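Local coordinates for protein GH3 beta-N-acetylglucosaminidase (Paenibacillaceae, PDB 6K5J) that hydrolyses terminal beta-linked N-acetylglucosamine residues as a family 3 glycoside hydrolase, probably acting on chitin-derived oligosaccharides, at residues His183-Gly188 with Leu242-Ser247. Sequence-based numbering, arbitrary orientation.
Sequences HFPGHG and LPATLS. With NAG (2-acetamido-2-deoxy-beta-D-glucopyranose), chain B.
A single methyl group, CB of A244, meets the loop 183-188, with its nearest approach to CD of P185 at 3.6 Å and a looser one to the carbonyl O of F184 at 3.9 Å. No hydrogen bond crosses between the two segments. The P185 ring is turned back onto its predecessor: after the cis F184-P185 peptide, its CB lies over the centre of the F184 ring, 3.7 Å above the plane. On the sugar side, NE2 of H183 and O3 of N-acetylglucosamine share a nearly straight hydrogen bond (2.7 Å, 162°). The acetamido methyl C8 sits 3.5 Å above one face of the same imidazole, offset toward its rim, and lies 3.9 Å from H187 CD2.

With CG beside the backbone N and anti to the carbonyl carbon (chi1 -55°), the H183 ring is directed at the sugar, and D139 OD2 holds ND1 behind it. The other carboxylate oxygen of D139 takes the backbone N of H187, whose own ring is fixed by S194 and T190. An alanine in place of H183 would probably cost O3 and D139 OD2 the imidazole hydrogen bonds described here and take away the imidazole face beneath the acetamido methyl. V250, on helix 249-258, touches F184, P185 and A244 alike, while S247 OG caps V250 N and also bonds to E238.

The loop leaves the C-terminal end of strand 178-184, where TIM-barrel enzymes carry their active sites. Apolar and polar chemistry thus sit next to each other in the segment: F184 and P185 pack on A244 and V250, whereas the hydrogen bond at H183 and the van der Waals contacts of both flanking histidine rings with C8 are consistent with recognition of the N-acetyl group and O3.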
# COMPACT_ATOMS: atom_id res chain seq x y z
N HIS A 183 2.43 -0.50 -9.62
CA HIS A 183 3.01 -1.75 -10.09
C HIS A 183 3.11 -1.67 -11.62
O HIS A 183 2.09 -1.75 -12.32
CB HIS A 183 2.14 -2.95 -9.69
CG HIS A 183 1.84 -3.04 -8.22
ND1 HIS A 183 0.87 -2.27 -7.60
CD2 HIS A 183 2.37 -3.82 -7.25
CE1 HIS A 183 0.82 -2.59 -6.31
NE2 HIS A 183 1.72 -3.52 -6.08
N PHE A 184 4.33 -1.53 -12.13
CA PHE A 184 4.53 -1.19 -13.54
C PHE A 184 4.14 -2.36 -14.45
O PHE A 184 4.49 -3.51 -14.16
CB PHE A 184 6.00 -0.81 -13.77
CG PHE A 184 6.32 -0.41 -15.19
CD1 PHE A 184 6.72 -1.37 -16.11
CD2 PHE A 184 6.23 0.91 -15.59
CE1 PHE A 184 7.01 -1.01 -17.43
CE2 PHE A 184 6.52 1.29 -16.90
CZ PHE A 184 6.91 0.33 -17.82
N PRO A 185 3.48 -2.09 -15.59
CA PRO A 185 3.14 -0.77 -16.13
C PRO A 185 1.78 -0.21 -15.70
O PRO A 185 1.30 0.72 -16.32
CB PRO A 185 3.15 -1.01 -17.65
CG PRO A 185 2.70 -2.43 -17.80
CD PRO A 185 3.29 -3.16 -16.59
N GLY A 186 1.16 -0.77 -14.66
CA GLY A 186 -0.07 -0.18 -14.17
C GLY A 186 -1.15 -1.21 -13.88
O GLY A 186 -1.66 -1.84 -14.81
N HIS A 187 -1.51 -1.36 -12.61
CA HIS A 187 -2.43 -2.37 -12.12
C HIS A 187 -3.84 -1.82 -11.89
O HIS A 187 -4.71 -2.56 -11.43
CB HIS A 187 -1.88 -2.96 -10.81
CG HIS A 187 -2.24 -4.40 -10.55
ND1 HIS A 187 -3.54 -4.88 -10.62
CD2 HIS A 187 -1.48 -5.45 -10.14
CE1 HIS A 187 -3.55 -6.16 -10.31
NE2 HIS A 187 -2.31 -6.53 -10.02
N GLY A 188 -4.10 -0.55 -12.22
CA GLY A 188 -5.33 0.10 -11.80
C GLY A 188 -6.58 -0.35 -12.53
O GLY A 188 -7.69 -0.20 -12.00
N LEU A 242 2.96 -14.09 -20.77
CA LEU A 242 3.94 -13.76 -19.73
C LEU A 242 3.48 -12.49 -19.04
O LEU A 242 3.27 -11.46 -19.72
CB LEU A 242 5.34 -13.56 -20.32
CG LEU A 242 6.03 -14.77 -20.95
CD1 LEU A 242 7.27 -14.31 -21.73
CD2 LEU A 242 6.40 -15.78 -19.89
N PRO A 243 3.32 -12.48 -17.72
CA PRO A 243 3.03 -11.22 -17.03
C PRO A 243 4.20 -10.26 -17.16
O PRO A 243 5.32 -10.67 -17.50
CB PRO A 243 2.80 -11.65 -15.58
CG PRO A 243 3.59 -12.90 -15.43
CD PRO A 243 3.56 -13.59 -16.78
N ALA A 244 3.94 -8.98 -16.91
CA ALA A 244 4.98 -7.96 -17.05
C ALA A 244 6.25 -8.34 -16.30
O ALA A 244 7.36 -8.11 -16.79
CB ALA A 244 4.46 -6.61 -16.56
N THR A 245 6.10 -8.94 -15.12
CA THR A 245 7.24 -9.37 -14.31
C THR A 245 8.18 -10.29 -15.08
O THR A 245 9.39 -10.27 -14.84
CB THR A 245 6.74 -10.08 -13.05
OG1 THR A 245 5.90 -9.18 -12.32
CG2 THR A 245 7.90 -10.53 -12.16
N LEU A 246 7.65 -11.12 -15.98
CA LEU A 246 8.43 -12.11 -16.70
C LEU A 246 8.59 -11.78 -18.18
O LEU A 246 8.99 -12.66 -18.96
CB LEU A 246 7.78 -13.49 -16.54
CG LEU A 246 7.49 -13.91 -15.09
CD1 LEU A 246 6.97 -15.34 -15.02
CD2 LEU A 246 8.74 -13.75 -14.21
N SER A 247 8.29 -10.56 -18.60
CA SER A 247 8.25 -10.19 -20.01
C SER A 247 9.41 -9.27 -20.37
O SER A 247 9.48 -8.13 -19.88
CB SER A 247 6.93 -9.49 -20.34
OG SER A 247 7.03 -8.82 -21.58
C1 NAG B . 2.47 -7.94 -3.25
C2 NAG B . 1.84 -6.54 -3.50
C3 NAG B . 2.91 -5.43 -3.47
C4 NAG B . 3.81 -5.56 -2.24
C5 NAG B . 4.40 -6.96 -2.20
C6 NAG B . 5.31 -7.21 -1.02
C7 NAG B . -0.09 -6.08 -4.97
C8 NAG B . -0.61 -6.14 -6.38
N2 NAG B . 1.15 -6.54 -4.78
O1 NAG B . 1.43 -8.83 -2.99
O3 NAG B . 2.29 -4.15 -3.47
O4 NAG B . 4.86 -4.60 -2.30
O5 NAG B . 3.32 -7.89 -2.09
O6 NAG B . 4.58 -7.25 0.20
O7 NAG B . -0.75 -5.61 -4.05